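Local coordinates for uncharacterized N-acetyltransferase D2E76_00625 (Mycobacteroides abscessus, PDB 6YCA), which probably transfers acetyl groups from acetyl-coenzyme A as an Eis-type member of the GCN5-related N-acetyltransferase family, but cannot modify aminoglycosides, at residues Arg305-Trp309 with Phe410-Asn414; Leu187-Arg193 with Pro227-Arg232; Thr323-Gly327 with Val348-Val353; Ile170-Ile175 with Arg263-His268; Arg311-Val315 with Asp336-Asn342. All blocks are in the same frame, centred on the assembly; numbering follows the deposited sequence.

Interaction 1 of 5, residues Arg305-Trp309 with Phe410-Asn414; sequences RDETW and FAGTN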
# COMPACT_ATOMS: atom_id res chain seq x y z
N ARG A 305 -5.22 -1.67 22.83
CA ARG A 305 -6.65 -1.93 22.78
C ARG A 305 -7.15 -2.20 24.20
O ARG A 305 -6.40 -2.68 25.05
CB ARG A 305 -6.97 -3.11 21.85
CG ARG A 305 -8.44 -3.29 21.52
CD ARG A 305 -8.63 -4.29 20.38
NE ARG A 305 -10.02 -4.39 19.94
CZ ARG A 305 -10.56 -3.64 18.99
NH1 ARG A 305 -9.83 -2.71 18.38
NH2 ARG A 305 -11.83 -3.80 18.64
N ASP A 306 -8.42 -1.88 24.44
CA ASP A 306 -9.04 -2.21 25.71
C ASP A 306 -9.09 -3.73 25.88
O ASP A 306 -9.21 -4.48 24.91
CB ASP A 306 -10.47 -1.66 25.78
CG ASP A 306 -11.32 -2.07 24.59
OD1 ASP A 306 -11.00 -1.68 23.45
OD2 ASP A 306 -12.30 -2.81 24.79
N GLU A 307 -8.96 -4.17 27.13
CA GLU A 307 -8.93 -5.60 27.40
C GLU A 307 -10.03 -6.02 28.37
O GLU A 307 -11.06 -6.55 27.96
CB GLU A 307 -7.56 -6.04 27.93
CG GLU A 307 -7.42 -7.54 27.97
CD GLU A 307 -6.09 -7.99 28.52
OE1 GLU A 307 -5.66 -7.47 29.57
OE2 GLU A 307 -5.47 -8.86 27.86
N THR A 308 -9.81 -5.80 29.67
CA THR A 308 -10.74 -6.26 30.68
C THR A 308 -11.86 -5.25 30.84
O THR A 308 -11.62 -4.09 31.21
CB THR A 308 -10.03 -6.45 32.02
OG1 THR A 308 -8.91 -7.33 31.86
CG2 THR A 308 -10.99 -7.05 33.03
N TRP A 309 -13.09 -5.67 30.57
CA TRP A 309 -14.28 -4.91 30.94
C TRP A 309 -14.75 -5.49 32.27
O TRP A 309 -15.34 -6.57 32.32
CB TRP A 309 -15.36 -5.01 29.86
CG TRP A 309 -15.03 -4.23 28.63
CD1 TRP A 309 -14.13 -4.57 27.66
CD2 TRP A 309 -15.57 -2.96 28.24
NE1 TRP A 309 -14.09 -3.60 26.69
CE2 TRP A 309 -14.96 -2.60 27.02
CE3 TRP A 309 -16.51 -2.09 28.80
CZ2 TRP A 309 -15.27 -1.42 26.35
CZ3 TRP A 309 -16.81 -0.92 28.14
CH2 TRP A 309 -16.19 -0.60 26.93
N PHE A 410 -3.11 -6.50 33.82
CA PHE A 410 -3.06 -7.14 32.52
C PHE A 410 -3.51 -8.58 32.67
O PHE A 410 -3.04 -9.28 33.57
CB PHE A 410 -1.63 -7.08 31.99
CG PHE A 410 -1.39 -7.93 30.80
CD1 PHE A 410 -1.90 -7.58 29.57
CD2 PHE A 410 -0.65 -9.09 30.90
CE1 PHE A 410 -1.69 -8.36 28.46
CE2 PHE A 410 -0.42 -9.88 29.80
CZ PHE A 410 -0.94 -9.52 28.58
N ALA A 411 -4.42 -9.02 31.80
CA ALA A 411 -4.89 -10.40 31.77
C ALA A 411 -4.36 -11.04 30.49
O ALA A 411 -4.92 -10.84 29.41
CB ALA A 411 -6.42 -10.44 31.79
N GLY A 412 -3.30 -11.83 30.60
CA GLY A 412 -2.71 -12.41 29.40
C GLY A 412 -3.57 -13.43 28.67
O GLY A 412 -3.08 -14.15 27.79
N THR A 413 -4.86 -13.49 29.01
CA THR A 413 -5.75 -14.52 28.51
C THR A 413 -7.09 -13.91 28.11
O THR A 413 -7.58 -12.98 28.75
CB THR A 413 -5.97 -15.62 29.58
OG1 THR A 413 -7.36 -15.92 29.69
CG2 THR A 413 -5.45 -15.16 30.94
N ASN A 414 -7.67 -14.45 27.03
CA ASN A 414 -8.96 -14.01 26.53
C ASN A 414 -9.97 -15.15 26.61
O ASN A 414 -9.61 -16.33 26.65
CB ASN A 414 -8.87 -13.53 25.07
CG ASN A 414 -8.23 -12.16 24.94
OD1 ASN A 414 -7.85 -11.53 25.94
ND2 ASN A 414 -8.12 -11.69 23.71

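Interaction 2 of 5, residues Leu187-Arg193 with Pro227-Arg232; sequences LAAIYER and PDGYVR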
# COMPACT_ATOMS: atom_id res chain seq x y z
N LEU A 187 1.87 -26.97 30.51
CA LEU A 187 1.88 -25.52 30.46
C LEU A 187 0.84 -24.93 31.40
O LEU A 187 1.07 -23.85 31.98
CB LEU A 187 1.59 -25.05 29.03
CG LEU A 187 2.73 -25.23 28.04
CD1 LEU A 187 2.37 -24.62 26.69
CD2 LEU A 187 4.02 -24.64 28.60
N ALA A 188 -0.29 -25.60 31.59
CA ALA A 188 -1.29 -25.12 32.53
C ALA A 188 -0.76 -25.14 33.95
O ALA A 188 -1.07 -24.24 34.74
CB ALA A 188 -2.57 -25.94 32.42
N ALA A 189 0.08 -26.13 34.28
CA ALA A 189 0.69 -26.18 35.61
C ALA A 189 1.64 -25.01 35.82
O ALA A 189 1.73 -24.47 36.94
CB ALA A 189 1.39 -27.52 35.82
N ILE A 190 2.36 -24.60 34.78
CA ILE A 190 3.22 -23.43 34.92
C ILE A 190 2.37 -22.17 35.07
O ILE A 190 2.66 -21.31 35.91
CB ILE A 190 4.20 -23.31 33.73
CG1 ILE A 190 5.06 -24.56 33.60
CG2 ILE A 190 5.09 -22.08 33.90
CD1 ILE A 190 5.99 -24.52 32.41
N TYR A 191 1.29 -22.06 34.29
CA TYR A 191 0.44 -20.88 34.38
C TYR A 191 -0.25 -20.78 35.73
O TYR A 191 -0.50 -19.67 36.22
CB TYR A 191 -0.61 -20.87 33.26
CG TYR A 191 -1.54 -19.67 33.32
CD1 TYR A 191 -1.18 -18.45 32.74
CD2 TYR A 191 -2.76 -19.74 33.98
CE1 TYR A 191 -2.02 -17.35 32.80
CE2 TYR A 191 -3.60 -18.64 34.05
CZ TYR A 191 -3.22 -17.45 33.46
OH TYR A 191 -4.06 -16.36 33.53
N GLU A 192 -0.53 -21.92 36.36
CA GLU A 192 -1.34 -21.93 37.58
C GLU A 192 -0.77 -21.02 38.66
O GLU A 192 -1.53 -20.44 39.45
CB GLU A 192 -1.49 -23.36 38.11
CG GLU A 192 -2.28 -23.47 39.40
CD GLU A 192 -3.67 -22.88 39.29
OE1 GLU A 192 -4.24 -22.89 38.18
OE2 GLU A 192 -4.19 -22.40 40.32
N ARG A 193 0.55 -20.85 38.72
CA ARG A 193 1.17 -19.98 39.71
C ARG A 193 1.23 -18.52 39.28
O ARG A 193 2.07 -17.77 39.79
CB ARG A 193 2.49 -20.55 40.24
CG ARG A 193 3.51 -20.94 39.22
CD ARG A 193 4.57 -21.80 39.89
NE ARG A 193 5.87 -21.73 39.24
CZ ARG A 193 6.86 -20.91 39.60
NH1 ARG A 193 6.70 -20.07 40.62
NH2 ARG A 193 8.00 -20.93 38.93
N PRO A 227 12.68 -22.40 34.28
CA PRO A 227 12.20 -22.92 35.57
C PRO A 227 11.02 -22.15 36.15
O PRO A 227 10.25 -22.71 36.94
CB PRO A 227 13.44 -22.83 36.47
CG PRO A 227 14.57 -23.06 35.53
CD PRO A 227 14.16 -22.44 34.21
N ASP A 228 10.84 -20.88 35.76
CA ASP A 228 9.76 -20.06 36.31
C ASP A 228 8.92 -19.40 35.22
O ASP A 228 8.37 -18.32 35.43
CB ASP A 228 10.30 -19.02 37.28
CG ASP A 228 10.90 -19.64 38.53
OD1 ASP A 228 10.28 -20.56 39.09
OD2 ASP A 228 11.99 -19.20 38.96
N GLY A 229 8.79 -20.04 34.06
CA GLY A 229 7.93 -19.51 33.02
C GLY A 229 8.17 -20.21 31.70
O GLY A 229 8.99 -21.13 31.59
N TYR A 230 7.44 -19.75 30.68
CA TYR A 230 7.56 -20.31 29.34
C TYR A 230 7.21 -19.24 28.30
O TYR A 230 6.73 -18.16 28.63
CB TYR A 230 6.70 -21.56 29.15
CG TYR A 230 5.20 -21.31 29.15
CD1 TYR A 230 4.55 -20.91 27.99
CD2 TYR A 230 4.44 -21.49 30.30
CE1 TYR A 230 3.18 -20.68 27.98
CE2 TYR A 230 3.07 -21.26 30.29
CZ TYR A 230 2.45 -20.86 29.13
OH TYR A 230 1.09 -20.63 29.11
N VAL A 231 7.43 -19.58 27.03
CA VAL A 231 7.08 -18.69 25.93
C VAL A 231 6.73 -19.54 24.70
O VAL A 231 7.46 -20.47 24.36
CB VAL A 231 8.20 -17.67 25.61
CG1 VAL A 231 9.50 -18.37 25.30
CG2 VAL A 231 7.79 -16.78 24.46
N ARG A 232 5.61 -19.21 24.07
CA ARG A 232 5.15 -19.83 22.83
C ARG A 232 5.30 -18.83 21.69
O ARG A 232 4.91 -17.67 21.84
CB ARG A 232 3.68 -20.22 22.93
CG ARG A 232 3.37 -21.51 23.62
CD ARG A 232 1.87 -21.62 23.77
NE ARG A 232 1.18 -21.45 22.49
CZ ARG A 232 0.50 -22.40 21.87
NH1 ARG A 232 0.37 -23.60 22.43
NH2 ARG A 232 -0.09 -22.14 20.71

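Interaction 3 of 5, residues Thr323-Gly327 with Val348-Val353; sequences TYTDG and VSSDKV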
# COMPACT_ATOMS: atom_id res chain seq x y z
N THR A 323 -5.43 -4.51 48.44
CA THR A 323 -4.58 -3.78 49.38
C THR A 323 -4.42 -2.32 48.99
O THR A 323 -4.63 -1.93 47.84
CB THR A 323 -3.22 -4.47 49.50
OG1 THR A 323 -2.27 -3.80 48.67
CG2 THR A 323 -3.33 -5.93 49.13
N TYR A 324 -4.04 -1.51 49.98
CA TYR A 324 -3.85 -0.08 49.81
C TYR A 324 -2.58 0.34 50.54
O TYR A 324 -1.96 -0.45 51.25
CB TYR A 324 -5.04 0.71 50.37
CG TYR A 324 -6.38 0.27 49.83
CD1 TYR A 324 -6.88 0.81 48.66
CD2 TYR A 324 -7.14 -0.68 50.50
CE1 TYR A 324 -8.11 0.41 48.16
CE2 TYR A 324 -8.37 -1.08 50.01
CZ TYR A 324 -8.84 -0.53 48.84
OH TYR A 324 -10.06 -0.93 48.34
N THR A 325 -2.19 1.60 50.35
CA THR A 325 -1.02 2.13 51.04
C THR A 325 -1.42 2.68 52.41
O THR A 325 -2.59 2.92 52.70
CB THR A 325 -0.36 3.23 50.20
OG1 THR A 325 -1.27 4.32 50.03
CG2 THR A 325 0.04 2.69 48.83
N ASP A 326 -0.41 2.92 53.24
CA ASP A 326 -0.64 3.38 54.61
C ASP A 326 -1.01 4.86 54.61
O ASP A 326 -0.27 5.73 55.06
CB ASP A 326 0.57 3.09 55.49
CG ASP A 326 0.72 1.61 55.81
OD1 ASP A 326 -0.32 0.92 55.88
OD2 ASP A 326 1.86 1.15 55.98
N GLY A 327 -2.21 5.13 54.09
CA GLY A 327 -2.75 6.46 54.04
C GLY A 327 -3.98 6.61 54.93
O GLY A 327 -4.45 5.67 55.56
N VAL A 348 -12.64 3.38 52.74
CA VAL A 348 -11.59 2.44 52.34
C VAL A 348 -10.27 2.90 52.94
O VAL A 348 -9.90 4.07 52.83
CB VAL A 348 -11.51 2.27 50.81
CG1 VAL A 348 -12.77 1.59 50.30
CG2 VAL A 348 -11.33 3.61 50.13
N SER A 349 -9.57 1.97 53.59
CA SER A 349 -8.26 2.25 54.14
C SER A 349 -7.50 0.93 54.22
O SER A 349 -8.07 -0.15 54.08
CB SER A 349 -8.36 2.89 55.53
OG SER A 349 -8.89 1.99 56.47
N SER A 350 -6.18 1.04 54.44
CA SER A 350 -5.35 -0.15 54.54
C SER A 350 -5.74 -1.05 55.71
O SER A 350 -5.39 -2.24 55.70
CB SER A 350 -3.87 0.26 54.63
OG SER A 350 -3.02 -0.87 54.67
N ASP A 351 -6.47 -0.54 56.70
CA ASP A 351 -6.85 -1.34 57.86
C ASP A 351 -8.24 -1.94 57.77
O ASP A 351 -8.44 -3.09 58.18
CB ASP A 351 -6.75 -0.50 59.14
CG ASP A 351 -5.35 -0.04 59.43
OD1 ASP A 351 -4.39 -0.74 59.03
OD2 ASP A 351 -5.20 1.03 60.06
N LYS A 352 -9.22 -1.21 57.25
CA LYS A 352 -10.60 -1.67 57.29
C LYS A 352 -11.37 -1.01 56.16
O LYS A 352 -11.09 0.13 55.77
CB LYS A 352 -11.25 -1.38 58.65
CG LYS A 352 -12.67 -1.94 58.83
CD LYS A 352 -13.19 -1.72 60.26
CE LYS A 352 -14.55 -2.37 60.49
NZ LYS A 352 -15.04 -2.22 61.90
N VAL A 353 -12.34 -1.75 55.62
CA VAL A 353 -13.28 -1.25 54.63
C VAL A 353 -14.68 -1.49 55.16
O VAL A 353 -15.09 -2.65 55.33
CB VAL A 353 -13.09 -1.95 53.28
CG1 VAL A 353 -14.20 -1.55 52.32
CG2 VAL A 353 -11.73 -1.61 52.69

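Interaction 4 of 5, residues Ile170-Ile175 with Arg263-His268; sequences IDTGAI and RALVGH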
# COMPACT_ATOMS: atom_id res chain seq x y z
N ILE A 170 22.09 -10.74 29.63
CA ILE A 170 20.92 -11.56 29.96
C ILE A 170 21.35 -13.02 29.94
O ILE A 170 21.86 -13.50 28.92
CB ILE A 170 19.77 -11.33 28.97
CG1 ILE A 170 19.26 -9.89 29.04
CG2 ILE A 170 18.65 -12.33 29.21
CD1 ILE A 170 18.13 -9.61 28.06
N ASP A 171 21.13 -13.72 31.04
CA ASP A 171 21.45 -15.13 31.09
C ASP A 171 20.35 -15.93 30.41
O ASP A 171 19.20 -15.49 30.29
CB ASP A 171 21.59 -15.58 32.55
CG ASP A 171 22.15 -16.98 32.68
OD1 ASP A 171 22.72 -17.50 31.69
OD2 ASP A 171 22.02 -17.57 33.78
N THR A 172 20.68 -17.18 30.06
CA THR A 172 19.74 -18.03 29.32
C THR A 172 20.17 -19.49 29.36
O THR A 172 19.68 -20.27 28.54
CB THR A 172 19.67 -17.63 27.84
OG1 THR A 172 20.95 -17.17 27.39
CG2 THR A 172 18.59 -16.58 27.55
N GLY A 173 21.07 -19.87 30.27
CA GLY A 173 21.47 -21.26 30.37
C GLY A 173 20.34 -22.14 30.84
O GLY A 173 20.26 -23.31 30.46
N ALA A 174 19.44 -21.59 31.67
CA ALA A 174 18.29 -22.34 32.16
C ALA A 174 17.18 -22.47 31.13
O ALA A 174 16.15 -23.09 31.42
CB ALA A 174 17.74 -21.70 33.44
N ILE A 175 17.36 -21.90 29.94
CA ILE A 175 16.37 -22.03 28.88
C ILE A 175 16.44 -23.43 28.30
O ILE A 175 17.53 -23.97 28.06
CB ILE A 175 16.62 -20.96 27.80
CG1 ILE A 175 16.19 -19.58 28.31
CG2 ILE A 175 15.90 -21.29 26.51
CD1 ILE A 175 14.72 -19.48 28.63
N ARG A 263 13.38 -11.94 31.77
CA ARG A 263 14.55 -11.57 30.98
C ARG A 263 15.10 -12.76 30.20
O ARG A 263 15.48 -12.62 29.03
CB ARG A 263 15.62 -10.93 31.86
CG ARG A 263 15.22 -9.57 32.43
CD ARG A 263 16.36 -8.95 33.20
NE ARG A 263 16.70 -9.74 34.37
CZ ARG A 263 16.25 -9.49 35.60
NH1 ARG A 263 15.46 -8.45 35.82
NH2 ARG A 263 16.61 -10.28 36.61
N ALA A 264 15.14 -13.94 30.82
CA ALA A 264 15.66 -15.11 30.13
C ALA A 264 14.79 -15.47 28.93
O ALA A 264 15.30 -15.75 27.84
CB ALA A 264 15.77 -16.29 31.09
N LEU A 265 13.46 -15.44 29.11
CA LEU A 265 12.56 -15.77 28.01
C LEU A 265 12.62 -14.73 26.90
O LEU A 265 12.67 -15.09 25.72
CB LEU A 265 11.13 -15.94 28.52
CG LEU A 265 10.92 -17.20 29.35
CD1 LEU A 265 9.54 -17.20 29.97
CD2 LEU A 265 11.13 -18.42 28.47
N VAL A 266 12.60 -13.45 27.25
CA VAL A 266 12.73 -12.40 26.24
C VAL A 266 14.10 -12.47 25.58
O VAL A 266 14.22 -12.33 24.35
CB VAL A 266 12.47 -11.02 26.87
CG1 VAL A 266 12.87 -9.91 25.91
CG2 VAL A 266 11.01 -10.89 27.25
N GLY A 267 15.15 -12.70 26.37
CA GLY A 267 16.48 -12.84 25.81
C GLY A 267 16.61 -13.99 24.84
O GLY A 267 17.34 -13.90 23.85
N HIS A 268 15.89 -15.09 25.09
CA HIS A 268 15.88 -16.20 24.14
C HIS A 268 15.39 -15.74 22.78
O HIS A 268 15.97 -16.10 21.74
CB HIS A 268 14.99 -17.33 24.65
CG HIS A 268 14.67 -18.35 23.60
ND1 HIS A 268 15.50 -19.40 23.30
CD2 HIS A 268 13.61 -18.45 22.76
CE1 HIS A 268 14.97 -20.12 22.33
NE2 HIS A 268 13.82 -19.56 21.98

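Interaction 5 of 5, residues Arg311-Val315 with Asp336-Asn342; sequences RLVDV and DTLLPHN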
# COMPACT_ATOMS: atom_id res chain seq x y z
N ARG A 311 -16.75 -5.58 35.91
CA ARG A 311 -18.02 -5.21 36.56
C ARG A 311 -17.96 -5.65 38.01
O ARG A 311 -17.90 -6.85 38.29
CB ARG A 311 -19.19 -5.86 35.83
CG ARG A 311 -20.49 -5.86 36.59
CD ARG A 311 -21.15 -4.49 36.63
NE ARG A 311 -21.69 -4.22 37.96
CZ ARG A 311 -22.78 -3.50 38.21
NH1 ARG A 311 -23.47 -2.97 37.22
NH2 ARG A 311 -23.17 -3.32 39.46
N LEU A 312 -17.97 -4.69 38.93
CA LEU A 312 -17.96 -4.98 40.36
C LEU A 312 -19.36 -5.42 40.80
O LEU A 312 -20.30 -4.62 40.79
CB LEU A 312 -17.50 -3.76 41.15
CG LEU A 312 -16.09 -3.24 40.82
CD1 LEU A 312 -15.77 -2.00 41.62
CD2 LEU A 312 -15.05 -4.32 41.09
N VAL A 313 -19.48 -6.69 41.19
CA VAL A 313 -20.78 -7.24 41.59
C VAL A 313 -21.06 -6.95 43.06
O VAL A 313 -22.17 -6.53 43.43
CB VAL A 313 -20.85 -8.74 41.27
CG1 VAL A 313 -22.22 -9.30 41.63
CG2 VAL A 313 -20.54 -8.98 39.79
N ASP A 314 -20.08 -7.17 43.94
CA ASP A 314 -20.17 -6.80 45.35
C ASP A 314 -19.06 -5.78 45.60
O ASP A 314 -17.90 -6.16 45.80
CB ASP A 314 -20.05 -8.01 46.26
CG ASP A 314 -20.44 -7.72 47.70
OD1 ASP A 314 -20.37 -6.54 48.13
OD2 ASP A 314 -20.83 -8.66 48.42
N VAL A 315 -19.41 -4.50 45.59
CA VAL A 315 -18.40 -3.45 45.68
C VAL A 315 -17.64 -3.50 47.00
O VAL A 315 -16.41 -3.39 47.03
CB VAL A 315 -19.03 -2.07 45.42
CG1 VAL A 315 -18.06 -0.96 45.78
CG2 VAL A 315 -19.46 -1.95 43.96
N ASP A 336 -24.85 2.76 41.78
CA ASP A 336 -25.04 1.51 41.06
C ASP A 336 -26.53 1.32 40.82
O ASP A 336 -27.30 1.16 41.77
CB ASP A 336 -24.47 0.34 41.87
CG ASP A 336 -24.25 -0.90 41.04
OD1 ASP A 336 -24.97 -1.09 40.03
OD2 ASP A 336 -23.33 -1.68 41.37
N THR A 337 -26.93 1.32 39.55
CA THR A 337 -28.34 1.21 39.22
C THR A 337 -28.80 -0.25 39.17
O THR A 337 -29.86 -0.58 39.71
CB THR A 337 -28.62 1.88 37.87
OG1 THR A 337 -28.27 3.27 37.96
CG2 THR A 337 -30.08 1.75 37.50
N LEU A 338 -28.02 -1.13 38.54
CA LEU A 338 -28.44 -2.52 38.41
C LEU A 338 -28.43 -3.23 39.76
O LEU A 338 -29.33 -4.02 40.05
CB LEU A 338 -27.55 -3.25 37.41
CG LEU A 338 -28.01 -3.24 35.95
CD1 LEU A 338 -27.83 -1.86 35.33
CD2 LEU A 338 -27.26 -4.30 35.16
N LEU A 339 -27.43 -2.96 40.59
CA LEU A 339 -27.28 -3.61 41.89
C LEU A 339 -27.35 -2.53 42.96
O LEU A 339 -26.31 -2.02 43.41
CB LEU A 339 -25.96 -4.37 41.96
CG LEU A 339 -25.83 -5.45 40.88
CD1 LEU A 339 -24.48 -6.14 40.95
CD2 LEU A 339 -26.96 -6.46 41.00
N PRO A 340 -28.55 -2.15 43.41
CA PRO A 340 -28.67 -1.09 44.43
C PRO A 340 -28.02 -1.45 45.75
O PRO A 340 -27.84 -0.56 46.59
CB PRO A 340 -30.18 -0.90 44.57
CG PRO A 340 -30.77 -1.47 43.32
CD PRO A 340 -29.87 -2.61 42.94
N HIS A 341 -27.69 -2.72 45.97
CA HIS A 341 -26.96 -3.11 47.17
C HIS A 341 -25.61 -2.40 47.25
O HIS A 341 -25.10 -2.17 48.35
CB HIS A 341 -26.78 -4.63 47.19
CG HIS A 341 -25.99 -5.14 48.36
ND1 HIS A 341 -26.42 -5.00 49.66
CD2 HIS A 341 -24.81 -5.80 48.41
CE1 HIS A 341 -25.52 -5.54 50.47
NE2 HIS A 341 -24.54 -6.03 49.74
N ASN A 342 -25.03 -2.03 46.11
CA ASN A 342 -23.75 -1.33 46.07
C ASN A 342 -23.88 0.18 46.21
O ASN A 342 -22.87 0.85 46.48
CB ASN A 342 -23.01 -1.65 44.77
CG ASN A 342 -22.68 -3.12 44.63
OD1 ASN A 342 -22.22 -3.76 45.58
ND2 ASN A 342 -22.91 -3.68 43.45

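Interaction 1 of 5, residues Arg305-Trp309 with Phe410-Asn414
E307 reaches from strand 299-312 to the backbone of A411, and this side chain makes about half of the contact. Its CB points at the 410-414 segment; with CG anti to the backbone N (chi1 -169°) and the chain extended beyond it, the carboxylate is carried across to A411. CB and CG serve as the spacer. E307 OE1 accepts the amide of A411 (N to OE1 3.0 Å, N-H...O 166°), a nearly straight bond that arrives from above the carboxylate plane. The same OE1 lies 3.8 Å from F410 CD1, set obliquely to that ring. E307 OE2 lies 2.6 Å from A411 O, a distance too uncertain at this resolution to interpret, and is also 3.9 Å from F410 CE1. A411 CB touches the hydroxyl of T308, with OG1 4.0 Å away. T152 OG1 is hydrogen-bonded to both E307 OE1 and T308 OG1, so OE1 has partners on two elements. The chain ends one residue beyond N414. In Eis relatives the terminal carboxylate is thought to take part in acetyl transfer. A bound acetyl-coenzyme A lies about 10 Å from the N414 side chain. The E307-A411 bond joins the tail after helix 395-403 to strand 299-312, which itself runs between strands 149-160 and 132-135.

Interaction 2 of 5, residues Leu187-Arg193 with Pro227-Arg232
A helix-on-strand packing, helix 184-192 against strand 229-235, brings L187 and I190 onto Y230. The short segments approach to 8.6 Å between axes, and their N-to-C directions make an angle of 126°. L187 CD2 sits over one face of the Y230 ring, 3.6 Å from the ring centroid and only 14° off the normal, which meets the geometry of a CH-pi contact. I190 comes to the same ring from its rim: CG2 lies in the ring plane, 3.7 Å from Y230 CD2, and also touches the glycine backbone at 3.9 Å from G229 CA. Residues 187, 190 and 191 fall on one side of the helix, as the i, i+3, i+4 spacing requires, and the backbone N of Y191 is also at the ring edge. The strand belongs to the region assigned to the second GNAT domain, and beneath the helix it is flanked by strands 222-226 and 248-256. The Y230 hydroxyl is hydrogen-bonded to D253 of the latter, so the ring is fixed at its far end as well as across its face. With CG lodged between the backbone N and the carbonyl carbon (chi1 69°), the ring is directed toward L187 and I190. Further along, L187 CD1 reaches the aliphatic part of R232, 4.2 Å from CD, whose guanidinium pairs with D252 and D214. Past the helix end R193 is modelled in a salt bridge with D228, its geometry doubtful: NH2 to OD1 is 2.3 Å, too short to trust, and both residues also touch a crystal neighbour.

Interaction 3 of 5, residues Thr323-Gly327 with Val348-Val353
Y324 and S350 bring their backbones within 5.0 Å (CA to CA), yet no backbone hydrogen bond joins the two segments. The single polar link across them is weak, from S350 OG to D326 OD1 at 3.5 Å. S350 OG stands opposite its own backbone N (chi1 -177°), which turns the hydroxyl toward D326, while S350 CB lies 3.5 Å from T325 O. D326 is the centre of an inverse gamma turn, closed by G327 N and T325 O.

The Y324 ring lies obliquely to its neighbours. Its apolar partners are V353, with CE2 4.3 Å from V353 CG2, and V348, whose CG1 is 4.2 Å from Y324 OH; this hydroxyl is hydrogen-bonded to L319 O. A backbone carbonyl also sits beside the ring, S349 O being 3.7 Å from Y324 CD2.

S349 stiffens the opposing turn: its OG donates to K352 O at 3.0 Å, in the carbonyl plane and on a lone pair. This is the hairpin turn between strands 344-348 and 353-356 in the sterol-carrier-like region. Y324 thus wedges between that hairpin and two helices, 315-321 through L319 and 395-403 through F403, whose ring it meets edge-to-face.

Interaction 4 of 5, residues Ile170-Ile175 with Arg263-His268
D171 OD1 takes the backbone N-H of both T172 and G173, while the carbonyl of the same residue lies against A264 of helix 259-270. The bond from G173 N to D171 OD1 (3.2 Å, N-H...O 162°) defines an Asx turn and comes in from well above the carboxylate plane; the one from T172 N is weak. A type I turn from T172 to I175 follows directly, so the loop is shaped by its own bonds before it meets the helix. D171 O then makes a CA-H...O contact, 3.6 Å from A264 CA. The remaining contacts are methyl groups laid on the helix surface. I170 CG2, set opposite the backbone N by chi1 of -64°, sits over the helix backbone beside R263 O and G267 CA, where the lack of a side chain on G267 permits close approach. T172 CG2 lies 3.4 Å from A264 O. Further round, I175 CD1 meets L265 CD2 at 3.7 Å, the two side chains running obliquely to each other, and I175 CG2 touches the imidazole 3.7 Å from H268 ND1. The other ring nitrogen, H268 NE2, is hydrogen-bonded to Y233 OH. At the outer margin, R263 NH1 bonds to the backbone oxygen of R384 in a second subunit. No hydrogen bond crosses between the two segments. The carbonyls of R263 and A264 already accept the amides of G267 and H268, so these two carbonyls facing the loop are engaged within the helix, and the loop's hold there depends on the fit of apolar groups.

Interaction 5 of 5, residues Arg311-Val315 with Asp336-Asn342
The R311 guanidinium has D336 OD2 and N342 ND2 at its edge, near its plane, while L339 CD1 and L338 CB approach it obliquely. The carboxylate of D336 comes from the opposite direction, its plane 41° from that of the guanidinium. R311 NH2 donates to the syn lone pair of D336 OD1 at 2.9 Å, and the pair is a salt bridge. A bend at chi2 (74°) and another at chi3 fold R311 back, so that NE also bonds to L312 O. R311 NH1 has its partner elsewhere, in F146 O.

The second flat group is the N342 amide, which uses both ends. Its ND2 gives one hydrogen to V313 O (2.9 Å) and the other to D336 OD2 (2.9 Å), each acceptor close to the amide plane. Its OD1 receives the amide of V315 at 2.9 Å and 174°. V315 opens helix 315-321, with D314 at the N-cap, so the side-chain oxygen serves an N-H of the first turn. D336 OD1 also accepts L339 N (3.1 Å), an Asx motif that shapes the 336-342 loop. V313 CG1 meets L339 CD1 at 3.9 Å, the two side chains crossing at a slant.

The contact thus ties the end of strand 299-312 to the loop between strands 330-335 and 344-348 of the sterol-carrier-like region. In the buried D336 carboxylate, OD1 accepts from R311 NH2 and L339 N and OD2 from N342 ND2; these donors, one of them cationic, would probably favour the charged carboxylate.

Interactions 1 and 5 are buried and both use strand 299-312, at successive stretches; each relies on a carboxylate, but a glutamate meeting backbone in the first and an arginine-aspartate-asparagine network in the second. Interactions 2, 3 and 4 are only partly buried. Interactions 2 and 4 touch through L265 against strand 229-235 and are mainly apolar packing, though interaction 2 adds a salt bridge of doubtful geometry near the surface. Interaction 1 meets interaction 2 where T413 packs on Y191. Interaction 3 lies apart, about 6 Å from interaction 5 at nearest atoms, with which it interleaves along the chain, and combines one aromatic ring with a weak hydrogen bond.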